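Local coordinates for protein glycosyl hydrolase (Streptomyces cattleya, PDB 7LR7) that probably hydrolyses glycosidic bonds in N-glycan breakdown by a soil bacterium, as a member of glycoside hydrolase family 5, and binds N-acetylglucosamine in its pocket, at residues R116-D121 against N152-F157; A222-V227 against L266-A271; L360-G365 against T398-H403. All coordinates share one frame; numbering follows the deposited sequence.

The three contacts follow one another along the chain, each closing before the next opens. Interaction 2 pairs two strands of the eight-stranded parallel barrel, 221-225 and 264-269. Interaction 1 joins loops at the barrel's rim, setting the one before helix 122-139 against the turn that follows strand 145-152. Their centres are about 21 Å apart, yet they touch through Glu153 and His224, and both reach the bound sugar. Interaction 3 lies in a separate three-stranded parallel sheet, its centre about 29 Å from that of interaction 1 and about 23 Å from that of interaction 2. The first two each supply residues to the N-acetylglucosamine site. The third lies away from it, in the C-terminal part of the chain.

Interaction 1: residues R116-D121 against N152-F157; sequences RNLFTD and NEINQF. With NAG (2-acetamido-2-deoxy-beta-D-glucopyranose), chain B.
Ile154 O is met by two groups. Phe157 N donates to Ile154 O at 3.1 Å, within a short 3-10 turn. The ring of Phe119 also brings its edge to this oxygen, with Phe119 CZ 3.6 Å from Ile154 O and the oxygen near the ring plane. Phe119 CE1 lies 3.9 Å from Ile154 CG1, and Phe119 CZ is 4.0 Å from Phe157 CB. The Phe119 CG stands beside its own backbone N (chi1 -52°), which sends the ring across to residues 152-157. Behind it, Asn117 OD1 accepts from Phe119 N at 2.7 Å and forms an Asx turn that shapes the backbone at Phe119. Leu118 CD2 sits over one face of the Phe157 ring, 4.1 Å from its centroid, in a CH-pi contact. The amide NE2 of Gln156 covers the opposite face. A serine in place of Phe119 would probably leave Ile154 CG1, Ile154 O and Phe157 CB without the ring and open a gap between the loops. On the same turn Glu153 OE1 accepts a hydrogen bond from O4 of the bound N-acetylglucosamine, although its very short length is doubtful. Glu153 follows the fourth barrel strand, a position consistent with the acid/base glutamate of family 5 enzymes. The contact is largely apolar, so the turn bearing Glu153 is backed here by side-chain packing and not by hydrogen bonds between the segments.

Interaction 2: residues A222-V227 against L266-A271; sequences AVHSWV and LQEVGA. With NAG (2-acetamido-2-deoxy-beta-D-glucopyranose), chain B.
Two neighbouring parallel strands of the TIM barrel, 221-225 and 264-269, meet here, joined by a crossover through helix 240-254. The register slips by one residue between Val223 and His224, a beta bulge. At the bulge Val223 O takes weak bonds from the backbone N of both Gln267 and Glu268. Beyond it Ser225 N donates to Glu268 O at 2.8 Å. His224 NE2 gives an almost straight bond (178°) to a lone pair of Gln267 OE1, 2.9 Å away and in the imidazole plane. The ring's ND1 is bonded instead to Glu153. Glu268 stacks on a face of this ring, with CG 3.5 Å from the ring centroid and the carboxylate only 17° from parallel. Its OE2 forms a salt bridge with Arg54. Family 5 enzymes carry their nucleophile at the end of this seventh strand, a position consistent with Glu268. Trp226 lines the sugar pocket, with CD1 3.1 Å from O6 of the N-acetylglucosamine. Gly270 packs against the indole, CA to CZ3 at 3.6 Å, where a CB would clash with CH2. At the indole edge, Trp226 NE1 donates to Glu268 OE1 at 2.9 Å, nearly along the carboxylate C-O axis.

Interaction 3: residues L360-G365 against T398-H403; sequences LVVDVG and TVLAEH
Val362 spreads its two methyls over both ends of the neighbouring strand. Val362 CG2 rests 3.6 Å from Thr398 CB, and Val362 CG1 lies 4.0 Å from Leu400 CD2. This follows from the side-chain torsion: CG1 is anti to the backbone N (chi1 171°), while CG2 lies beside that N. The two strands run parallel with a regular register, and the axes of the two short strand segments are 37° apart. Three backbone bonds join them. Val399 N donates to Leu360 O at 3.0 Å, Val362 N to Val399 O at 2.7 Å, and Ala401 N to Val362 O at 2.9 Å. A CA-H contact adds to the first of these, where Thr398 CA lies 3.3 Å from Leu360 O. Val399 O and Val362 O receive similar contacts from the CA groups of Val361 and Leu400.

Leu360, Val362, Thr398 and Leu400 lie on one face of the pair, Val361 and Val399 on the other. Here Val361 CG1 reaches across to Ala401, just past the end of the neighbouring strand, 3.7 Å from Ala401 CA. Past the strand ends, the CB of Asp363 packs on Ala401 CB at 3.9 Å. Asp363 OD2 takes a weak bond from Gly365 N. The backbone angles of Gly365 would jam a CB against the carbonyl oxygen of Val364, so a glycine suits this turn.

The pair belongs to a beta-alpha-beta unit whose connecting helix, 381-392, packs on Leu360 and Val362. Thr398 OG1 is bonded to Glu251 O of helix 240-254, which ties this face to the barrel, and Leu400 touches Ala255 and Trp256 just beyond that helix. Val399 meets helix 407-413 on the other face, and strand 358-362 lies at the centre of the sheet, between strands 397-400 and 417-419.

Interaction 1: residues R116-D121 against N152-F157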
loop_
_atom_site.group_PDB
_atom_site.type_symbol
_atom_site.label_atom_id
_atom_site.label_comp_id
_atom_site.label_asym_id
_atom_site.label_seq_id
_atom_site.Cartn_x
_atom_site.Cartn_y
_atom_site.Cartn_z
ATOM N N ARG A 116 -4.723 -8.649 -8.575
ATOM C CA ARG A 116 -4.179 -9.654 -9.482
ATOM C C ARG A 116 -3.322 -10.603 -8.660
ATOM O O ARG A 116 -2.402 -10.152 -7.967
ATOM C CB ARG A 116 -3.352 -9.004 -10.607
ATOM C CG ARG A 116 -4.199 -8.272 -11.662
ATOM C CD ARG A 116 -3.332 -7.506 -12.669
ATOM N NE ARG A 116 -2.723 -6.308 -12.090
ATOM C CZ ARG A 116 -2.019 -5.421 -12.792
ATOM N NH1 ARG A 116 -1.841 -5.600 -14.100
ATOM N NH2 ARG A 116 -1.503 -4.346 -12.200
ATOM N N ASN A 117 -3.636 -11.898 -8.740
ATOM C CA ASN A 117 -3.055 -12.904 -7.863
ATOM C C ASN A 117 -1.537 -12.843 -7.893
ATOM O O ASN A 117 -0.912 -12.907 -8.962
ATOM C CB ASN A 117 -3.525 -14.304 -8.263
ATOM C CG ASN A 117 -3.061 -15.402 -7.293
ATOM O OD1 ASN A 117 -1.857 -15.684 -7.144
ATOM N ND2 ASN A 117 -4.026 -16.059 -6.667
ATOM N N LEU A 118 -0.962 -12.761 -6.694
ATOM C CA LEU A 118 0.465 -12.539 -6.517
ATOM C C LEU A 118 1.294 -13.659 -7.123
ATOM O O LEU A 118 2.432 -13.430 -7.533
ATOM C CB LEU A 118 0.757 -12.439 -5.023
ATOM C CG LEU A 118 1.641 -11.354 -4.418
ATOM C CD1 LEU A 118 1.358 -9.990 -5.000
ATOM C CD2 LEU A 118 1.400 -11.377 -2.913
ATOM N N PHE A 119 0.753 -14.867 -7.166
ATOM C CA PHE A 119 1.523 -16.022 -7.595
ATOM C C PHE A 119 1.205 -16.472 -9.011
ATOM O O PHE A 119 1.994 -17.221 -9.591
ATOM C CB PHE A 119 1.289 -17.189 -6.637
ATOM C CG PHE A 119 1.511 -16.844 -5.194
ATOM C CD1 PHE A 119 2.792 -16.652 -4.701
ATOM C CD2 PHE A 119 0.429 -16.689 -4.331
ATOM C CE1 PHE A 119 3.009 -16.328 -3.358
ATOM C CE2 PHE A 119 0.629 -16.374 -2.990
ATOM C CZ PHE A 119 1.929 -16.197 -2.499
ATOM N N THR A 120 0.085 -16.037 -9.589
ATOM C CA THR A 120 -0.346 -16.585 -10.871
ATOM C C THR A 120 -0.624 -15.555 -11.948
ATOM O O THR A 120 -0.682 -15.943 -13.121
ATOM C CB THR A 120 -1.610 -17.448 -10.711
ATOM O OG1 THR A 120 -2.705 -16.624 -10.304
ATOM C CG2 THR A 120 -1.406 -18.543 -9.673
ATOM N N ASP A 121 -0.799 -14.280 -11.618
ATOM C CA ASP A 121 -1.144 -13.326 -12.664
ATOM C C ASP A 121 0.086 -13.030 -13.516
ATOM O O ASP A 121 1.131 -12.657 -12.977
ATOM C CB ASP A 121 -1.700 -12.024 -12.101
ATOM C CG ASP A 121 -2.034 -11.048 -13.204
ATOM O OD1 ASP A 121 -3.149 -11.155 -13.743
ATOM O OD2 ASP A 121 -1.179 -10.220 -13.580
ATOM N N ASN A 152 10.230 -12.350 2.183
ATOM C CA ASN A 152 10.104 -12.826 3.555
ATOM C C ASN A 152 8.772 -13.538 3.760
ATOM O O ASN A 152 7.729 -12.881 3.832
ATOM C CB ASN A 152 10.208 -11.651 4.518
ATOM C CG ASN A 152 10.071 -12.094 5.955
ATOM O OD1 ASN A 152 10.827 -12.955 6.400
ATOM N ND2 ASN A 152 9.098 -11.531 6.687
ATOM N N GLU A 153 8.801 -14.868 3.903
ATOM C CA GLU A 153 7.609 -15.623 4.313
ATOM C C GLU A 153 6.428 -15.301 3.405
ATOM O O GLU A 153 5.300 -15.087 3.861
ATOM C CB GLU A 153 7.265 -15.352 5.791
ATOM C CG GLU A 153 8.482 -15.410 6.707
ATOM C CD GLU A 153 8.169 -15.174 8.187
ATOM O OE1 GLU A 153 7.060 -14.680 8.497
ATOM O OE2 GLU A 153 9.043 -15.483 9.037
ATOM N N ILE A 154 6.698 -15.248 2.097
ATOM C CA ILE A 154 5.674 -14.864 1.137
ATOM C C ILE A 154 4.545 -15.885 1.114
ATOM O O ILE A 154 3.436 -15.565 0.682
ATOM C CB ILE A 154 6.320 -14.681 -0.260
ATOM C CG1 ILE A 154 5.331 -14.064 -1.258
ATOM C CG2 ILE A 154 6.865 -16.036 -0.765
ATOM C CD1 ILE A 154 5.307 -12.544 -1.273
ATOM N N ASN A 155 4.788 -17.104 1.612
ATOM C CA ASN A 155 3.727 -18.098 1.680
ATOM C C ASN A 155 2.571 -17.667 2.579
ATOM O O ASN A 155 1.460 -18.198 2.440
ATOM C CB ASN A 155 4.296 -19.445 2.150
ATOM C CG ASN A 155 4.825 -19.403 3.581
ATOM O OD1 ASN A 155 5.466 -18.430 3.999
ATOM N ND2 ASN A 155 4.580 -20.485 4.333
ATOM N N GLN A 156 2.791 -16.713 3.491
ATOM C CA GLN A 156 1.685 -16.248 4.331
ATOM C C GLN A 156 0.551 -15.634 3.505
ATOM O O GLN A 156 -0.576 -15.534 3.994
ATOM C CB GLN A 156 2.195 -15.235 5.368
ATOM C CG GLN A 156 2.492 -13.845 4.817
ATOM C CD GLN A 156 1.386 -12.822 5.095
ATOM O OE1 GLN A 156 0.795 -12.796 6.175
ATOM N NE2 GLN A 156 1.131 -11.950 4.124
ATOM N N PHE A 157 0.814 -15.232 2.262
ATOM C CA PHE A 157 -0.246 -14.706 1.412
ATOM C C PHE A 157 -1.096 -15.794 0.765
ATOM O O PHE A 157 -2.137 -15.471 0.170
ATOM C CB PHE A 157 0.341 -13.835 0.299
ATOM C CG PHE A 157 0.862 -12.516 0.769
ATOM C CD1 PHE A 157 -0.015 -11.469 1.056
ATOM C CD2 PHE A 157 2.226 -12.312 0.910
ATOM C CE1 PHE A 157 0.459 -10.242 1.495
ATOM C CE2 PHE A 157 2.717 -11.070 1.331
ATOM C CZ PHE A 157 1.834 -10.042 1.639
HETATM C C1 NAG B . 3.488 -15.561 11.802
HETATM C C2 NAG B . 3.223 -14.051 11.699
HETATM C C3 NAG B . 4.317 -13.347 10.882
HETATM C C4 NAG B . 5.711 -13.783 11.319
HETATM C C5 NAG B . 5.781 -15.301 11.363
HETATM C C6 NAG B . 7.105 -15.836 11.844
HETATM C C7 NAG B . 1.049 -12.913 11.551
HETATM C C8 NAG B . -0.256 -12.853 10.844
HETATM N N2 NAG B . 1.915 -13.826 11.104
HETATM O O1 NAG B . 2.571 -16.129 12.682
HETATM O O3 NAG B . 4.186 -11.937 11.048
HETATM O O4 NAG B . 6.696 -13.292 10.414
HETATM O O5 NAG B . 4.789 -15.784 12.273
HETATM O O6 NAG B . 7.106 -17.257 11.827
HETATM O O7 NAG B . 1.310 -12.179 12.497
#

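Interaction 2: residues A222-V227 against L266-A271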
loop_
_atom_site.group_PDB
_atom_site.type_symbol
_atom_site.label_atom_id
_atom_site.label_comp_id
_atom_site.label_asym_id
_atom_site.label_seq_id
_atom_site.Cartn_x
_atom_site.Cartn_y
_atom_site.Cartn_z
ATOM N N ALA A 222 15.715 -22.548 3.888
ATOM C CA ALA A 222 15.607 -21.498 4.898
ATOM C C ALA A 222 14.483 -21.829 5.869
ATOM O O ALA A 222 13.376 -22.174 5.442
ATOM C CB ALA A 222 15.345 -20.138 4.247
ATOM N N VAL A 223 14.758 -21.714 7.169
ATOM C CA VAL A 223 13.756 -21.952 8.199
ATOM C C VAL A 223 13.716 -20.754 9.145
ATOM O O VAL A 223 14.752 -20.142 9.434
ATOM C CB VAL A 223 14.024 -23.265 8.970
ATOM C CG1 VAL A 223 13.970 -24.466 8.014
ATOM C CG2 VAL A 223 15.343 -23.213 9.683
ATOM N N HIS A 224 12.511 -20.412 9.615
ATOM C CA HIS A 224 12.292 -19.335 10.578
ATOM C C HIS A 224 11.697 -19.958 11.838
ATOM O O HIS A 224 10.572 -20.467 11.809
ATOM C CB HIS A 224 11.358 -18.259 10.018
ATOM C CG HIS A 224 11.909 -17.505 8.839
ATOM N ND1 HIS A 224 11.229 -16.463 8.244
ATOM C CD2 HIS A 224 13.065 -17.641 8.142
ATOM C CE1 HIS A 224 11.941 -15.988 7.234
ATOM N NE2 HIS A 224 13.060 -16.683 7.152
ATOM N N SER A 225 12.431 -19.903 12.947
ATOM C CA SER A 225 12.060 -20.626 14.160
ATOM C C SER A 225 11.487 -19.662 15.194
ATOM O O SER A 225 12.217 -18.823 15.733
ATOM C CB SER A 225 13.271 -21.362 14.732
ATOM O OG SER A 225 12.875 -22.110 15.853
ATOM N N TRP A 226 10.191 -19.812 15.501
ATOM C CA TRP A 226 9.462 -18.888 16.373
ATOM C C TRP A 226 8.645 -19.654 17.406
ATOM O O TRP A 226 7.596 -20.217 17.076
ATOM C CB TRP A 226 8.569 -17.969 15.534
ATOM C CG TRP A 226 9.399 -16.969 14.832
ATOM C CD1 TRP A 226 9.693 -16.929 13.497
ATOM C CD2 TRP A 226 10.114 -15.889 15.436
ATOM N NE1 TRP A 226 10.506 -15.850 13.228
ATOM C CE2 TRP A 226 10.788 -15.203 14.404
ATOM C CE3 TRP A 226 10.237 -15.424 16.751
ATOM C CZ2 TRP A 226 11.577 -14.083 14.647
ATOM C CZ3 TRP A 226 11.030 -14.322 16.991
ATOM C CH2 TRP A 226 11.688 -13.661 15.943
ATOM N N VAL A 227 9.103 -19.662 18.666
ATOM C CA VAL A 227 8.469 -20.502 19.681
ATOM C C VAL A 227 7.136 -19.921 20.163
ATOM O O VAL A 227 6.463 -20.524 21.011
ATOM C CB VAL A 227 9.429 -20.771 20.866
ATOM C CG1 VAL A 227 10.700 -21.455 20.357
ATOM C CG2 VAL A 227 9.773 -19.504 21.622
ATOM N N LEU A 266 19.222 -21.282 9.302
ATOM C CA LEU A 266 18.317 -20.766 10.337
ATOM C C LEU A 266 18.260 -19.254 10.149
ATOM O O LEU A 266 18.941 -18.474 10.820
ATOM C CB LEU A 266 18.785 -21.160 11.738
ATOM C CG LEU A 266 17.875 -20.681 12.877
ATOM C CD1 LEU A 266 16.453 -21.149 12.660
ATOM C CD2 LEU A 266 18.386 -21.128 14.289
ATOM N N GLN A 267 17.439 -18.837 9.184
ATOM C CA GLN A 267 17.451 -17.447 8.754
ATOM C C GLN A 267 16.760 -16.517 9.751
ATOM O O GLN A 267 17.073 -15.325 9.784
ATOM C CB GLN A 267 16.782 -17.318 7.383
ATOM C CG GLN A 267 17.181 -16.088 6.587
ATOM C CD GLN A 267 16.438 -16.028 5.276
ATOM O OE1 GLN A 267 15.235 -16.251 5.245
ATOM N NE2 GLN A 267 17.150 -15.750 4.182
ATOM N N GLU A 268 15.820 -17.022 10.541
ATOM C CA GLU A 268 15.212 -16.226 11.599
ATOM C C GLU A 268 15.154 -17.059 12.861
ATOM O O GLU A 268 14.711 -18.207 12.832
ATOM C CB GLU A 268 13.799 -15.759 11.240
ATOM C CG GLU A 268 13.759 -14.666 10.211
ATOM C CD GLU A 268 12.367 -14.143 9.994
ATOM O OE1 GLU A 268 11.464 -14.484 10.809
ATOM O OE2 GLU A 268 12.178 -13.406 9.007
ATOM N N VAL A 269 15.600 -16.473 13.963
ATOM C CA VAL A 269 15.374 -17.037 15.285
ATOM C C VAL A 269 15.434 -15.878 16.262
ATOM O O VAL A 269 16.300 -15.002 16.149
ATOM C CB VAL A 269 16.407 -18.143 15.615
ATOM C CG1 VAL A 269 17.829 -17.609 15.435
ATOM C CG2 VAL A 269 16.201 -18.690 17.014
ATOM N N GLY A 270 14.479 -15.840 17.190
ATOM C CA GLY A 270 14.416 -14.743 18.138
ATOM C C GLY A 270 13.773 -15.183 19.435
ATOM O O GLY A 270 13.302 -16.314 19.569
ATOM N N ALA A 271 13.756 -14.262 20.402
ATOM C CA ALA A 271 13.224 -14.533 21.736
ATOM C C ALA A 271 11.981 -13.676 21.983
ATOM O O ALA A 271 12.086 -12.533 22.468
ATOM C CB ALA A 271 14.292 -14.262 22.799
HETATM C C1 NAG B . 3.488 -15.561 11.802
HETATM C C2 NAG B . 3.223 -14.051 11.699
HETATM C C3 NAG B . 4.317 -13.347 10.882
HETATM C C4 NAG B . 5.711 -13.783 11.319
HETATM C C5 NAG B . 5.781 -15.301 11.363
HETATM C C6 NAG B . 7.105 -15.836 11.844
HETATM C C7 NAG B . 1.049 -12.913 11.551
HETATM C C8 NAG B . -0.256 -12.853 10.844
HETATM N N2 NAG B . 1.915 -13.826 11.104
HETATM O O1 NAG B . 2.571 -16.129 12.682
HETATM O O3 NAG B . 4.186 -11.937 11.048
HETATM O O4 NAG B . 6.696 -13.292 10.414
HETATM O O5 NAG B . 4.789 -15.784 12.273
HETATM O O6 NAG B . 7.106 -17.257 11.827
HETATM O O7 NAG B . 1.310 -12.179 12.497
HETATM O O HOH W 1 11.962 -18.581 18.424
#

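Interaction 3: residues L360-G365 against T398-H403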
loop_
_atom_site.group_PDB
_atom_site.type_symbol
_atom_site.label_atom_id
_atom_site.label_comp_id
_atom_site.label_asym_id
_atom_site.label_seq_id
_atom_site.Cartn_x
_atom_site.Cartn_y
_atom_site.Cartn_z
ATOM N N LEU A 360 14.317 -40.277 13.004
ATOM C CA LEU A 360 12.894 -40.414 13.307
ATOM C C LEU A 360 12.092 -40.428 12.013
ATOM O O LEU A 360 12.241 -39.527 11.183
ATOM C CB LEU A 360 12.431 -39.232 14.162
ATOM C CG LEU A 360 11.239 -39.266 15.117
ATOM C CD1 LEU A 360 10.474 -37.966 14.971
ATOM C CD2 LEU A 360 10.335 -40.484 14.948
ATOM N N VAL A 361 11.220 -41.424 11.851
ATOM C CA VAL A 361 10.408 -41.513 10.640
ATOM C C VAL A 361 9.343 -40.421 10.652
ATOM O O VAL A 361 8.643 -40.218 11.650
ATOM C CB VAL A 361 9.771 -42.904 10.513
ATOM C CG1 VAL A 361 8.936 -43.002 9.240
ATOM C CG2 VAL A 361 10.829 -43.961 10.499
ATOM N N VAL A 362 9.220 -39.708 9.541
ATOM C CA VAL A 362 8.246 -38.635 9.385
ATOM C C VAL A 362 7.238 -39.102 8.339
ATOM O O VAL A 362 7.560 -39.178 7.144
ATOM C CB VAL A 362 8.926 -37.319 8.983
ATOM C CG1 VAL A 362 7.895 -36.245 8.604
ATOM C CG2 VAL A 362 9.818 -36.830 10.122
ATOM N N ASP A 363 6.030 -39.463 8.788
ATOM C CA ASP A 363 4.972 -39.963 7.905
ATOM C C ASP A 363 3.893 -38.896 7.793
ATOM O O ASP A 363 3.129 -38.663 8.733
ATOM C CB ASP A 363 4.375 -41.278 8.406
ATOM C CG ASP A 363 3.391 -41.898 7.397
ATOM O OD1 ASP A 363 3.173 -43.127 7.458
ATOM O OD2 ASP A 363 2.840 -41.161 6.542
ATOM N N VAL A 364 3.778 -38.313 6.615
ATOM C CA VAL A 364 3.119 -37.028 6.461
ATOM C C VAL A 364 2.047 -37.173 5.379
ATOM O O VAL A 364 1.436 -36.194 4.929
ATOM C CB VAL A 364 4.234 -35.992 6.175
ATOM C CG1 VAL A 364 4.217 -35.422 4.783
ATOM C CG2 VAL A 364 4.360 -34.960 7.287
ATOM N N GLY A 365 1.750 -38.421 5.021
ATOM C CA GLY A 365 1.050 -38.712 3.793
ATOM C C GLY A 365 2.064 -38.689 2.672
ATOM O O GLY A 365 3.272 -38.681 2.934
ATOM N N THR A 398 15.773 -36.748 10.971
ATOM C CA THR A 398 14.495 -37.257 10.474
ATOM C C THR A 398 14.670 -37.847 9.081
ATOM O O THR A 398 15.623 -37.530 8.361
ATOM C CB THR A 398 13.376 -36.179 10.419
ATOM O OG1 THR A 398 13.661 -35.207 9.402
ATOM C CG2 THR A 398 13.242 -35.451 11.761
ATOM N N VAL A 399 13.724 -38.723 8.722
ATOM C CA VAL A 399 13.651 -39.353 7.409
ATOM C C VAL A 399 12.181 -39.548 7.050
ATOM O O VAL A 399 11.358 -39.880 7.910
ATOM C CB VAL A 399 14.413 -40.695 7.364
ATOM C CG1 VAL A 399 13.765 -41.748 8.285
ATOM C CG2 VAL A 399 14.501 -41.211 5.925
ATOM N N LEU A 400 11.846 -39.321 5.779
ATOM C CA LEU A 400 10.481 -39.527 5.318
ATOM C C LEU A 400 10.135 -41.009 5.327
ATOM O O LEU A 400 10.989 -41.869 5.077
ATOM C CB LEU A 400 10.301 -38.962 3.910
ATOM C CG LEU A 400 10.316 -37.434 3.834
ATOM C CD1 LEU A 400 9.862 -36.956 2.462
ATOM C CD2 LEU A 400 9.443 -36.828 4.937
ATOM N N ALA A 401 8.868 -41.304 5.627
ATOM C CA ALA A 401 8.408 -42.693 5.620
ATOM C C ALA A 401 8.748 -43.387 4.304
ATOM O O ALA A 401 9.165 -44.551 4.291
ATOM C CB ALA A 401 6.898 -42.751 5.882
ATOM N N GLU A 402 8.599 -42.681 3.186
ATOM C CA GLU A 402 8.812 -43.293 1.883
ATOM C C GLU A 402 10.281 -43.557 1.588
ATOM O O GLU A 402 10.580 -44.273 0.629
ATOM C CB GLU A 402 8.202 -42.401 0.797
ATOM C CG GLU A 402 8.808 -41.014 0.715
ATOM C CD GLU A 402 7.840 -39.985 0.160
ATOM O OE1 GLU A 402 7.710 -39.882 -1.078
ATOM O OE2 GLU A 402 7.211 -39.274 0.972
ATOM N N HIS A 403 11.201 -42.995 2.372
ATOM C CA HIS A 403 12.625 -43.258 2.215
ATOM C C HIS A 403 13.209 -43.984 3.419
ATOM O O HIS A 403 14.427 -44.194 3.466
ATOM C CB HIS A 403 13.387 -41.951 1.974
ATOM C CG HIS A 403 12.775 -41.072 0.925
ATOM N ND1 HIS A 403 12.537 -41.504 -0.364
ATOM C CD2 HIS A 403 12.356 -39.784 0.972
ATOM C CE1 HIS A 403 12.001 -40.518 -1.066
ATOM N NE2 HIS A 403 11.876 -39.466 -0.277
#